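Local atomic coordinates of agmatine N-acetyltransferase (Drosophila melanogaster, PDB entry 7CIW), a protein that transfers the acetyl group of acetyl-CoA to the amine of agmatine, and probably also acylates arylalkylamines such as dopamine and serotonin. Residues L131-Q136 and R140-R145; V164-V169 and R173-L178. The protein carries 1 engineered substitution. All blocks are in the same frame, centred on the assembly; numbering follows the deposited sequence.

Overall arrangement
Contact 1 and contact 2 follow each other in the chain, their centres about 12 Å apart, and both rest on one mixed sheet in which strands 125-133 and 161-166 are parallel neighbours. They enclose coenzyme A jointly: L131-Q136 and R140-R145 bind the pantetheine and diphosphate, while V164-V169 lies at the thiol end and R173-L178 returns to the diphosphate. The acetylagmatine product touches both strands. Direct evidence for the join is L174, whose CD2 packs 3.7 Å from L131 CD2 and 3.6 Å from G143 C, and a probable hydrogen bond of 3.0 Å between N141 OD1 and R177 NH2, which ties the start of one helix to the last turn of the other.

Contact 1: L131-Q136 and R140-R145; sequences LGVDPQ and RNLGGR. With COA (coenzyme A), chain B; G0R (N-(4-carbamimidamidobutyl)ethanamide), chain C.
V133 turns CG1 anti to its backbone N (chi1 176°), which leaves CG2 beside that N and aimed at the first turn of helix 142-156. There CG2 lies 3.8 Å from G143 N and 4.1 Å from L142 CB. A similar torsion in L131 (chi1 -178°) carries CD1 to 4.1 Å from G143 O. No hydrogen bond spans the segments; the direct contact is of side-chain methyls with the G143 backbone and with L142 CB, and coenzyme A supplies the polar bridge. Its methyl CDP sits 3.6 Å from V133 CG2, so that CG2 of V133 meets helix and cofactor alike. On the strand, L131 O accepts from COA N4P at 2.7 Å, nearly straight at 163°, and V133 N donates to COA O9P at 2.9 Å, much as a neighbouring strand would bond. On the helix side the diphosphate takes over: N141 N reaches COA O2A at 3.3 Å, while G143 N gives COA O5A a weak bond. These backbone N-H groups at a helix start would probably offset part of the phosphate charge. Strand, diphosphate-binding turn and helix form the pantetheine- and diphosphate-binding part of the coenzyme A site of the GNAT fold.

Contact 2: V164-V169 and R173-L178; sequences VDCTSV and RLVQRL. With COA (coenzyme A), chain B; G0R (N-(4-carbamimidamidobutyl)ethanamide), chain C.
V169 and R173 run side by side and point the same way, one helical turn apart. V169 CG2 stands 3.8 Å above the plane of the R173 guanidinium, over its centre, so the methyl covers one flat face instead of meeting an N-H edge. The arginine reaches this position because its chain is extended from CG to NE, and its CG passes 3.3 Å from V169 O. That same carbonyl accepts from R173 N at 2.9 Å, the first-turn bond of helix 169-177.

Deeper in, V175 faces the strand with both branches. CG2 meets C166 SG at 3.8 Å, and CG1 comes 4.3 Å from V164 CG1; V164 and C166, two residues apart, both direct their side chains at the helix. Between them D165 turns its side chain the other way, where OD1 bonds to T211; its backbone O takes a weak bond from N4 of acetylagmatine. This is the strand-turn-helix portion of the GNAT fold that follows the diphosphate-binding helix. An inverse gamma turn centred on C166 ends the strand, and S168 stands as the N-cap, its OG taking a weak bond from Y170 N.

At the turn, T167 OG1 approaches COA C2P, next to the thiol, at 3.5 Å, and is itself hydrogen-bonded to E34. In the last turn of the helix R177 bends at chi3 (104°) and presents the edge of its guanidinium, in plane, to COA O1A: NH2 donates at 2.8 Å and 159°, NH1 at 3.2 Å and 135°. Two N-H groups thus grip a single phosphate oxygen, while L174 CA lies above one guanidinium face, offset toward its rim.

Contact 1: L131-Q136 and R140-R145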
ATOM      1  N   LEU A 131      -1.624   3.648   1.324  1.00 11.44           N
ATOM      2  CA  LEU A 131      -2.526   4.283   2.284  1.00 10.96           C
ATOM      3  C   LEU A 131      -1.906   5.604   2.700  1.00 12.02           C
ATOM      4  O   LEU A 131      -0.773   5.615   3.183  1.00 13.44           O
ATOM      5  CB  LEU A 131      -2.735   3.382   3.499  1.00 12.50           C
ATOM      6  CG  LEU A 131      -3.697   3.948   4.536  1.00 11.33           C
ATOM      7  CD1 LEU A 131      -5.115   3.906   4.010  1.00 12.45           C
ATOM      8  CD2 LEU A 131      -3.565   3.153   5.831  1.00 14.05           C
ATOM      9  N   GLY A 132      -2.636   6.708   2.534  1.00 13.09           N
ATOM     10  CA  GLY A 132      -2.123   8.012   2.936  1.00 11.74           C
ATOM     11  C   GLY A 132      -3.238   8.912   3.416  1.00 13.86           C
ATOM     12  O   GLY A 132      -4.377   8.819   2.948  1.00 14.21           O
ATOM     13  N   VAL A 133      -2.909   9.780   4.377  1.00 14.45           N
ATOM     14  CA  VAL A 133      -3.837  10.746   4.959  1.00 13.74           C
ATOM     15  C   VAL A 133      -3.155  12.110   4.962  1.00 15.59           C
ATOM     16  O   VAL A 133      -1.974  12.207   5.313  1.00 16.38           O
ATOM     17  CB  VAL A 133      -4.254  10.350   6.391  1.00 14.72           C
ATOM     18  CG1 VAL A 133      -5.136  11.426   7.006  1.00 16.08           C
ATOM     19  CG2 VAL A 133      -5.012   9.025   6.388  1.00 14.84           C
ATOM     20  N   ASP A 134      -3.887  13.144   4.543  1.00 14.37           N
ATOM     21  CA  ASP A 134      -3.424  14.525   4.635  1.00 15.69           C
ATOM     22  C   ASP A 134      -2.949  14.810   6.058  1.00 20.63           C
ATOM     23  O   ASP A 134      -3.669  14.504   7.018  1.00 18.31           O
ATOM     24  CB  ASP A 134      -4.578  15.461   4.247  1.00 17.98           C
ATOM     25  CG  ASP A 134      -4.173  16.934   4.135  1.00 24.33           C
ATOM     26  OD1 ASP A 134      -3.477  17.473   5.015  1.00 23.11           O
ATOM     27  OD2 ASP A 134      -4.619  17.573   3.164  1.00 27.51           O
ATOM     28  N   PRO A 135      -1.755  15.377   6.234  1.00 20.14           N
ATOM     29  CA  PRO A 135      -1.255  15.651   7.591  1.00 22.77           C
ATOM     30  C   PRO A 135      -2.229  16.434   8.449  1.00 23.04           C
ATOM     31  O   PRO A 135      -2.289  16.215   9.664  1.00 24.49           O
ATOM     32  CB  PRO A 135       0.031  16.444   7.323  1.00 24.41           C
ATOM     33  CG  PRO A 135       0.468  15.984   5.973  1.00 26.86           C
ATOM     34  CD  PRO A 135      -0.793  15.778   5.198  1.00 21.92           C
ATOM     35  N   GLN A 136      -3.028  17.318   7.848  1.00 19.47           N
ATOM     36  CA  GLN A 136      -3.992  18.092   8.616  1.00 22.02           C
ATOM     37  C   GLN A 136      -5.148  17.251   9.137  1.00 22.73           C
ATOM     38  O   GLN A 136      -5.885  17.712  10.015  1.00 25.31           O
ATOM     39  CB  GLN A 136      -4.536  19.232   7.759  1.00 21.26           C
ATOM     40  CG  GLN A 136      -3.560  20.369   7.584  1.00 24.13           C
ATOM     41  CD  GLN A 136      -4.202  21.593   6.976  1.00 28.12           C
ATOM     42  OE1 GLN A 136      -4.897  21.506   5.958  1.00 27.94           O
ATOM     43  NE2 GLN A 136      -3.974  22.748   7.594  1.00 25.56           N
ATOM     44  N   ARG A 140      -7.293  11.118  13.156  1.00 25.95           N
ATOM     45  CA  ARG A 140      -8.748  11.075  13.196  1.00 24.48           C
ATOM     46  C   ARG A 140      -9.280   9.753  12.653  1.00 24.94           C
ATOM     47  O   ARG A 140     -10.438   9.681  12.233  1.00 27.08           O
ATOM     48  CB  ARG A 140      -9.355  12.245  12.418  1.00 26.50           C
ATOM     49  CG  ARG A 140      -8.646  13.588  12.587  1.00 31.53           C
ATOM     50  CD  ARG A 140      -8.471  13.966  14.049  1.00 39.05           C
ATOM     51  NE  ARG A 140      -9.461  14.939  14.503  1.00 49.41           N
ATOM     52  CZ  ARG A 140      -9.647  15.268  15.777  1.00 48.72           C
ATOM     53  NH1 ARG A 140      -8.909  14.698  16.722  1.00 47.75           N
ATOM     54  NH2 ARG A 140     -10.568  16.162  16.108  1.00 53.93           N
ATOM     55  N   ASN A 141      -8.432   8.721  12.628  1.00 24.96           N
ATOM     56  CA  ASN A 141      -8.788   7.370  12.175  1.00 26.32           C
ATOM     57  C   ASN A 141      -9.322   7.354  10.738  1.00 24.88           C
ATOM     58  O   ASN A 141     -10.119   6.492  10.368  1.00 26.05           O
ATOM     59  CB  ASN A 141      -9.786   6.707  13.130  1.00 31.67           C
ATOM     60  CG  ASN A 141      -9.914   5.211  12.896  1.00 30.30           C
ATOM     61  OD1 ASN A 141      -8.929   4.471  12.954  1.00 33.89           O
ATOM     62  ND2 ASN A 141     -11.130   4.763  12.610  1.00 33.76           N
ATOM     63  N   LEU A 142      -8.894   8.292   9.893  1.00 21.70           N
ATOM     64  CA  LEU A 142      -9.246   8.173   8.479  1.00 20.65           C
ATOM     65  C   LEU A 142      -8.549   6.977   7.841  1.00 17.55           C
ATOM     66  O   LEU A 142      -9.121   6.298   6.977  1.00 17.68           O
ATOM     67  CB  LEU A 142      -8.889   9.452   7.726  1.00 18.58           C
ATOM     68  CG  LEU A 142      -9.714  10.699   8.039  1.00 23.12           C
ATOM     69  CD1 LEU A 142      -9.471  11.746   6.965  1.00 22.19           C
ATOM     70  CD2 LEU A 142     -11.181  10.347   8.142  1.00 27.87           C
ATOM     71  N   GLY A 143      -7.311   6.704   8.241  1.00 16.94           N
ATOM     72  CA  GLY A 143      -6.642   5.518   7.729  1.00 17.95           C
ATOM     73  C   GLY A 143      -7.412   4.258   8.068  1.00 15.47           C
ATOM     74  O   GLY A 143      -7.660   3.412   7.208  1.00 15.46           O
ATOM     75  N   GLY A 144      -7.836   4.138   9.327  1.00 17.93           N
ATOM     76  CA  GLY A 144      -8.587   2.959   9.726  1.00 15.82           C
ATOM     77  C   GLY A 144      -9.917   2.847   9.008  1.00 16.02           C
ATOM     78  O   GLY A 144     -10.342   1.749   8.640  1.00 15.55           O
ATOM     79  N   ARG A 145     -10.595   3.977   8.805  1.00 16.73           N
ATOM     80  CA  ARG A 145     -11.865   3.930   8.088  1.00 17.17           C
ATOM     81  C   ARG A 145     -11.678   3.441   6.659  1.00 15.71           C
ATOM     82  O   ARG A 145     -12.466   2.624   6.171  1.00 15.05           O
ATOM     83  CB  ARG A 145     -12.530   5.306   8.107  1.00 19.02           C
ATOM     84  CG  ARG A 145     -13.039   5.712   9.482  1.00 24.41           C
ATOM     85  CD  ARG A 145     -14.518   5.426   9.622  1.00 36.48           C
ATOM     86  NE  ARG A 145     -14.805   4.040   9.276  1.00 32.03           N
ATOM     87  CZ  ARG A 145     -15.099   3.098  10.159  1.00 27.86           C
ATOM     88  NH1 ARG A 145     -15.164   3.397  11.449  1.00 34.83           N
ATOM     89  NH2 ARG A 145     -15.326   1.856   9.748  1.00 27.33           N
TER
HETATM   90  N1A COA B 301       3.770  11.141  11.659  1.00 25.29           N
HETATM   91  C2A COA B 301       3.668  11.414  12.990  1.00 23.60           C
HETATM   92  N3A COA B 301       2.583  10.975  13.711  1.00 25.01           N
HETATM   93  C4A COA B 301       1.610  10.272  13.110  1.00 21.94           C
HETATM   94  C5A COA B 301       1.711  10.010  11.798  1.00 23.63           C
HETATM   95  C6A COA B 301       2.806  10.448  11.080  1.00 25.19           C
HETATM   96  N6A COA B 301       3.349  10.406   9.661  1.00 22.72           N
HETATM   97  N7A COA B 301       0.629   9.294  11.399  1.00 20.88           N
HETATM   98  C8A COA B 301      -0.160   9.109  12.467  1.00 21.59           C
HETATM   99  N9A COA B 301       0.446   9.698  13.509  1.00 21.46           N
HETATM  100  C1B COA B 301       0.123   9.881  14.799  1.00 20.79           C
HETATM  101  C2B COA B 301      -1.208  10.674  14.812  1.00 21.80           C
HETATM  102  O2B COA B 301      -0.990  12.133  14.670  1.00 23.79           O
HETATM  103  C3B COA B 301      -1.832  10.308  15.950  1.00 21.57           C
HETATM  104  O3B COA B 301      -1.264  10.872  17.163  1.00 22.77           O
HETATM  105  P3B COA B 301      -1.810  12.274  17.873  1.00 22.31           P
HETATM  106  O7A COA B 301      -3.293  12.453  17.614  1.00 23.51           O
HETATM  107  O8A COA B 301      -1.468  12.261  19.366  1.00 19.95           O
HETATM  108  O9A COA B 301      -1.029  13.391  17.195  1.00 25.52           O
HETATM  109  C4B COA B 301      -1.467   8.723  16.096  1.00 20.36           C
HETATM  110  O4B COA B 301      -0.318   8.529  15.461  1.00 23.36           O
HETATM  111  C5B COA B 301      -2.571   7.838  15.566  1.00 21.70           C
HETATM  112  O5B COA B 301      -3.021   8.399  14.340  1.00 22.22           O
HETATM  113  P1A COA B 301      -3.850   7.466  13.221  1.00 22.80           P
HETATM  114  O1A COA B 301      -3.731   5.961  13.481  1.00 23.12           O
HETATM  115  O2A COA B 301      -5.292   7.945  13.146  1.00 27.60           O
HETATM  116  O3A COA B 301      -3.067   7.765  11.812  1.00 20.27           O
HETATM  117  P2A COA B 301      -3.739   8.190  10.375  1.00 19.51           P
HETATM  118  O4A COA B 301      -4.319   9.571  10.462  1.00 19.04           O
HETATM  119  O5A COA B 301      -4.737   7.137   9.950  1.00 19.11           O
HETATM  120  O6A COA B 301      -2.399   8.204   9.420  1.00 18.44           O
HETATM  121  CBP COA B 301      -0.979   7.118   7.948  1.00 16.63           C
HETATM  122  CCP COA B 301      -1.664   7.032   9.288  1.00 17.85           C
HETATM  123  CDP COA B 301      -2.082   6.975   6.845  1.00 16.59           C
HETATM  124  CEP COA B 301       0.047   5.984   7.809  1.00 17.22           C
HETATM  125  CAP COA B 301      -0.247   8.456   7.875  1.00 17.57           C
HETATM  126  OAP COA B 301       0.811   8.439   8.803  1.00 19.46           O
HETATM  127  C9P COA B 301       0.351   8.770   6.489  1.00 17.36           C
HETATM  128  O9P COA B 301      -0.311   9.152   5.573  1.00 15.30           O
HETATM  129  N8P COA B 301       1.783   8.630   6.321  1.00 17.44           N
HETATM  130  C7P COA B 301       2.453   8.969   5.052  1.00 16.89           C
HETATM  131  C6P COA B 301       2.312   7.871   3.912  1.00 14.99           C
HETATM  132  C5P COA B 301       2.671   6.549   4.543  1.00 16.66           C
HETATM  133  O5P COA B 301       3.716   6.372   5.112  1.00 16.22           O
HETATM  134  N4P COA B 301       1.645   5.475   4.407  1.00 15.21           N
HETATM  135  C3P COA B 301       1.771   4.146   4.985  1.00 18.72           C
HETATM  136  C2P COA B 301       2.883   3.313   4.347  1.00 19.13           C
HETATM  137  S1P COA B 301       2.587   1.694   5.123  1.00 17.41           S
HETATM  138  C10 G0R C 302       5.219   2.556  -3.999  1.00 18.54           C
HETATM  139  N12 G0R C 302       6.265   3.563  -3.876  1.00 19.86           N
HETATM  140  C1  G0R C 302       0.051   0.542   2.434  1.00 14.72           C
HETATM  141  C2  G0R C 302       1.341   1.155   1.895  1.00 13.75           C
HETATM  142  C5  G0R C 302       3.749   0.848   1.186  1.00 15.56           C
HETATM  143  C6  G0R C 302       3.946   0.474  -0.285  1.00 17.97           C
HETATM  144  C7  G0R C 302       5.339   0.846  -0.808  1.00 19.89           C
HETATM  145  C8  G0R C 302       5.408   2.093  -1.699  1.00 23.36           C
HETATM  146  N4  G0R C 302       2.500   0.309   1.700  1.00 13.38           N
HETATM  147  N9  G0R C 302       4.833   1.886  -3.009  1.00 27.87           N
HETATM  148  N11 G0R C 302       4.598   2.315  -5.278  1.00 25.82           N
HETATM  149  O3  G0R C 302       1.385   2.310   1.626  1.00 15.81           O

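Contact 2: V164-V169 and R173-L178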
ATOM      1  N   VAL A 164      -1.125  -6.312   3.874  1.00 11.19           N
ATOM      2  CA  VAL A 164      -0.595  -4.958   3.724  1.00 11.30           C
ATOM      3  C   VAL A 164       0.851  -4.923   4.216  1.00 13.96           C
ATOM      4  O   VAL A 164       1.165  -5.488   5.270  1.00 14.57           O
ATOM      5  CB  VAL A 164      -1.492  -3.939   4.465  1.00 11.75           C
ATOM      6  CG1 VAL A 164      -1.613  -4.290   5.969  1.00 12.89           C
ATOM      7  CG2 VAL A 164      -0.981  -2.508   4.271  1.00 13.25           C
ATOM      8  N   ASP A 165       1.751  -4.312   3.434  1.00 11.95           N
ATOM      9  CA  ASP A 165       3.149  -4.142   3.839  1.00 12.17           C
ATOM     10  C   ASP A 165       3.290  -2.791   4.525  1.00 13.84           C
ATOM     11  O   ASP A 165       3.400  -1.757   3.866  1.00 14.42           O
ATOM     12  CB  ASP A 165       4.095  -4.217   2.642  1.00 12.27           C
ATOM     13  CG  ASP A 165       3.995  -5.525   1.881  1.00 16.11           C
ATOM     14  OD1 ASP A 165       3.795  -6.580   2.520  1.00 16.67           O
ATOM     15  OD2 ASP A 165       4.129  -5.496   0.637  1.00 17.38           O
ATOM     16  N   CYS A 166       3.335  -2.796   5.853  1.00 13.48           N
ATOM     17  CA  CYS A 166       3.489  -1.555   6.604  1.00 14.18           C
ATOM     18  C   CYS A 166       4.962  -1.167   6.622  1.00 11.78           C
ATOM     19  O   CYS A 166       5.740  -1.573   7.489  1.00 15.14           O
ATOM     20  CB  CYS A 166       2.917  -1.705   8.005  1.00 11.70           C
ATOM     21  SG  CYS A 166       1.126  -1.988   8.018  1.00 15.58           S
ATOM     22  N   THR A 167       5.351  -0.399   5.612  1.00 13.33           N
ATOM     23  CA  THR A 167       6.683   0.178   5.569  1.00 12.39           C
ATOM     24  C   THR A 167       6.858   1.258   6.631  1.00 14.74           C
ATOM     25  O   THR A 167       7.993   1.576   6.998  1.00 14.89           O
ATOM     26  CB  THR A 167       6.932   0.742   4.171  1.00 11.77           C
ATOM     27  OG1 THR A 167       5.932   1.722   3.882  1.00 13.39           O
ATOM     28  CG2 THR A 167       6.832  -0.371   3.132  1.00 13.06           C
ATOM     29  N   SER A 168       5.756   1.800   7.138  1.00 14.47           N
ATOM     30  CA  SER A 168       5.731   2.860   8.134  1.00 13.04           C
ATOM     31  C   SER A 168       5.210   2.305   9.455  1.00 15.14           C
ATOM     32  O   SER A 168       4.222   1.566   9.470  1.00 14.85           O
ATOM     33  CB  SER A 168       4.824   3.999   7.656  1.00 16.31           C
ATOM     34  OG  SER A 168       4.417   4.828   8.728  1.00 16.28           O
ATOM     35  N   VAL A 169       5.872   2.661  10.566  1.00 16.01           N
ATOM     36  CA  VAL A 169       5.415   2.180  11.867  1.00 15.65           C
ATOM     37  C   VAL A 169       4.057   2.747  12.241  1.00 16.30           C
ATOM     38  O   VAL A 169       3.339   2.133  13.034  1.00 16.98           O
ATOM     39  CB  VAL A 169       6.418   2.508  12.996  1.00 20.98           C
ATOM     40  CG1 VAL A 169       7.794   1.966  12.666  1.00 23.53           C
ATOM     41  CG2 VAL A 169       6.459   4.005  13.265  1.00 19.84           C
ATOM     42  N   ARG A 173       1.029   0.403  13.505  1.00 16.74           N
ATOM     43  CA  ARG A 173       0.235   0.643  14.709  1.00 16.92           C
ATOM     44  C   ARG A 173      -1.252   0.740  14.389  1.00 16.98           C
ATOM     45  O   ARG A 173      -2.097   0.284  15.173  1.00 17.55           O
ATOM     46  CB  ARG A 173       0.721   1.911  15.404  1.00 16.72           C
ATOM     47  CG  ARG A 173       2.077   1.744  16.071  1.00 17.64           C
ATOM     48  CD  ARG A 173       2.710   3.089  16.327  1.00 18.56           C
ATOM     49  NE  ARG A 173       4.124   2.950  16.659  1.00 19.73           N
ATOM     50  CZ  ARG A 173       4.943   3.979  16.839  1.00 20.21           C
ATOM     51  NH1 ARG A 173       4.490   5.225  16.736  1.00 22.70           N
ATOM     52  NH2 ARG A 173       6.217   3.762  17.129  1.00 25.40           N
ATOM     53  N   LEU A 174      -1.590   1.344  13.249  1.00 14.12           N
ATOM     54  CA  LEU A 174      -2.991   1.433  12.843  1.00 16.16           C
ATOM     55  C   LEU A 174      -3.605   0.047  12.649  1.00 16.05           C
ATOM     56  O   LEU A 174      -4.700  -0.234  13.154  1.00 17.59           O
ATOM     57  CB  LEU A 174      -3.106   2.263  11.561  1.00 21.12           C
ATOM     58  CG  LEU A 174      -4.425   2.079  10.816  1.00 21.25           C
ATOM     59  CD1 LEU A 174      -5.551   2.634  11.676  1.00 27.12           C
ATOM     60  CD2 LEU A 174      -4.413   2.747   9.457  1.00 24.16           C
ATOM     61  N   VAL A 175      -2.916  -0.838  11.922  1.00 14.07           N
ATOM     62  CA  VAL A 175      -3.551  -2.109  11.605  1.00 13.27           C
ATOM     63  C   VAL A 175      -3.535  -3.027  12.810  1.00 14.89           C
ATOM     64  O   VAL A 175      -4.400  -3.889  12.940  1.00 15.14           O
ATOM     65  CB  VAL A 175      -2.913  -2.773  10.368  1.00 15.81           C
ATOM     66  CG1 VAL A 175      -3.112  -1.889   9.156  1.00 14.49           C
ATOM     67  CG2 VAL A 175      -1.439  -3.034  10.580  1.00 14.38           C
ATOM     68  N   GLN A 176      -2.581  -2.843  13.723  1.00 15.86           N
ATOM     69  CA  GLN A 176      -2.661  -3.530  15.010  1.00 17.41           C
ATOM     70  C   GLN A 176      -3.958  -3.183  15.729  1.00 17.77           C
ATOM     71  O   GLN A 176      -4.635  -4.056  16.286  1.00 18.60           O
ATOM     72  CB  GLN A 176      -1.474  -3.139  15.880  1.00 20.67           C
ATOM     73  CG  GLN A 176      -0.180  -3.789  15.517  1.00 20.33           C
ATOM     74  CD  GLN A 176       0.909  -3.396  16.482  1.00 22.99           C
ATOM     75  OE1 GLN A 176       1.000  -2.232  16.894  1.00 23.91           O
ATOM     76  NE2 GLN A 176       1.723  -4.364  16.881  1.00 25.45           N
ATOM     77  N   ARG A 177      -4.293  -1.896  15.759  1.00 19.24           N
ATOM     78  CA  ARG A 177      -5.535  -1.455  16.378  1.00 20.94           C
ATOM     79  C   ARG A 177      -6.747  -2.059  15.681  1.00 21.47           C
ATOM     80  O   ARG A 177      -7.771  -2.320  16.322  1.00 24.84           O
ATOM     81  CB  ARG A 177      -5.575   0.080  16.360  1.00 23.41           C
ATOM     82  CG  ARG A 177      -6.931   0.731  16.302  1.00 30.99           C
ATOM     83  CD  ARG A 177      -6.793   2.203  16.644  1.00 29.03           C
ATOM     84  NE  ARG A 177      -6.884   3.082  15.477  1.00 34.63           N
ATOM     85  CZ  ARG A 177      -5.916   3.899  15.061  1.00 33.97           C
ATOM     86  NH1 ARG A 177      -4.755   3.959  15.704  1.00 30.90           N
ATOM     87  NH2 ARG A 177      -6.112   4.665  13.998  1.00 36.96           N
ATOM     88  N   LEU A 178      -6.646  -2.313  14.374  1.00 17.40           N
ATOM     89  CA  LEU A 178      -7.718  -2.961  13.634  1.00 18.03           C
ATOM     90  C   LEU A 178      -7.768  -4.473  13.846  1.00 19.29           C
ATOM     91  O   LEU A 178      -8.710  -5.117  13.368  1.00 20.39           O
ATOM     92  CB  LEU A 178      -7.559  -2.656  12.141  1.00 16.97           C
ATOM     93  CG  LEU A 178      -7.790  -1.188  11.795  1.00 19.89           C
ATOM     94  CD1 LEU A 178      -7.553  -0.938  10.306  1.00 18.54           C
ATOM     95  CD2 LEU A 178      -9.202  -0.745  12.198  1.00 23.53           C
TER
HETATM   96  N1A COA B 301       3.770  11.141  11.659  1.00 25.29           N
HETATM   97  C2A COA B 301       3.668  11.414  12.990  1.00 23.60           C
HETATM   98  N3A COA B 301       2.583  10.975  13.711  1.00 25.01           N
HETATM   99  C4A COA B 301       1.610  10.272  13.110  1.00 21.94           C
HETATM  100  C5A COA B 301       1.711  10.010  11.798  1.00 23.63           C
HETATM  101  C6A COA B 301       2.806  10.448  11.080  1.00 25.19           C
HETATM  102  N6A COA B 301       3.349  10.406   9.661  1.00 22.72           N
HETATM  103  N7A COA B 301       0.629   9.294  11.399  1.00 20.88           N
HETATM  104  C8A COA B 301      -0.160   9.109  12.467  1.00 21.59           C
HETATM  105  N9A COA B 301       0.446   9.698  13.509  1.00 21.46           N
HETATM  106  C1B COA B 301       0.123   9.881  14.799  1.00 20.79           C
HETATM  107  C2B COA B 301      -1.208  10.674  14.812  1.00 21.80           C
HETATM  108  O2B COA B 301      -0.990  12.133  14.670  1.00 23.79           O
HETATM  109  C3B COA B 301      -1.832  10.308  15.950  1.00 21.57           C
HETATM  110  O3B COA B 301      -1.264  10.872  17.163  1.00 22.77           O
HETATM  111  P3B COA B 301      -1.810  12.274  17.873  1.00 22.31           P
HETATM  112  O7A COA B 301      -3.293  12.453  17.614  1.00 23.51           O
HETATM  113  O8A COA B 301      -1.468  12.261  19.366  1.00 19.95           O
HETATM  114  O9A COA B 301      -1.029  13.391  17.195  1.00 25.52           O
HETATM  115  C4B COA B 301      -1.467   8.723  16.096  1.00 20.36           C
HETATM  116  O4B COA B 301      -0.318   8.529  15.461  1.00 23.36           O
HETATM  117  C5B COA B 301      -2.571   7.838  15.566  1.00 21.70           C
HETATM  118  O5B COA B 301      -3.021   8.399  14.340  1.00 22.22           O
HETATM  119  P1A COA B 301      -3.850   7.466  13.221  1.00 22.80           P
HETATM  120  O1A COA B 301      -3.731   5.961  13.481  1.00 23.12           O
HETATM  121  O2A COA B 301      -5.292   7.945  13.146  1.00 27.60           O
HETATM  122  O3A COA B 301      -3.067   7.765  11.812  1.00 20.27           O
HETATM  123  P2A COA B 301      -3.739   8.190  10.375  1.00 19.51           P
HETATM  124  O4A COA B 301      -4.319   9.571  10.462  1.00 19.04           O
HETATM  125  O5A COA B 301      -4.737   7.137   9.950  1.00 19.11           O
HETATM  126  O6A COA B 301      -2.399   8.204   9.420  1.00 18.44           O
HETATM  127  CBP COA B 301      -0.979   7.118   7.948  1.00 16.63           C
HETATM  128  CCP COA B 301      -1.664   7.032   9.288  1.00 17.85           C
HETATM  129  CDP COA B 301      -2.082   6.975   6.845  1.00 16.59           C
HETATM  130  CEP COA B 301       0.047   5.984   7.809  1.00 17.22           C
HETATM  131  CAP COA B 301      -0.247   8.456   7.875  1.00 17.57           C
HETATM  132  OAP COA B 301       0.811   8.439   8.803  1.00 19.46           O
HETATM  133  C9P COA B 301       0.351   8.770   6.489  1.00 17.36           C
HETATM  134  O9P COA B 301      -0.311   9.152   5.573  1.00 15.30           O
HETATM  135  N8P COA B 301       1.783   8.630   6.321  1.00 17.44           N
HETATM  136  C7P COA B 301       2.453   8.969   5.052  1.00 16.89           C
HETATM  137  C6P COA B 301       2.312   7.871   3.912  1.00 14.99           C
HETATM  138  C5P COA B 301       2.671   6.549   4.543  1.00 16.66           C
HETATM  139  O5P COA B 301       3.716   6.372   5.112  1.00 16.22           O
HETATM  140  N4P COA B 301       1.645   5.475   4.407  1.00 15.21           N
HETATM  141  C3P COA B 301       1.771   4.146   4.985  1.00 18.72           C
HETATM  142  C2P COA B 301       2.883   3.313   4.347  1.00 19.13           C
HETATM  143  S1P COA B 301       2.587   1.694   5.123  1.00 17.41           S
HETATM  144  C10 G0R C 302       5.219   2.556  -3.999  1.00 18.54           C
HETATM  145  N12 G0R C 302       6.265   3.563  -3.876  1.00 19.86           N
HETATM  146  C1  G0R C 302       0.051   0.542   2.434  1.00 14.72           C
HETATM  147  C2  G0R C 302       1.341   1.155   1.895  1.00 13.75           C
HETATM  148  C5  G0R C 302       3.749   0.848   1.186  1.00 15.56           C
HETATM  149  C6  G0R C 302       3.946   0.474  -0.285  1.00 17.97           C
HETATM  150  C7  G0R C 302       5.339   0.846  -0.808  1.00 19.89           C
HETATM  151  C8  G0R C 302       5.408   2.093  -1.699  1.00 23.36           C
HETATM  152  N4  G0R C 302       2.500   0.309   1.700  1.00 13.38           N
HETATM  153  N9  G0R C 302       4.833   1.886  -3.009  1.00 27.87           N
HETATM  154  N11 G0R C 302       4.598   2.315  -5.278  1.00 25.82           N
HETATM  155  O3  G0R C 302       1.385   2.310   1.626  1.00 15.81           O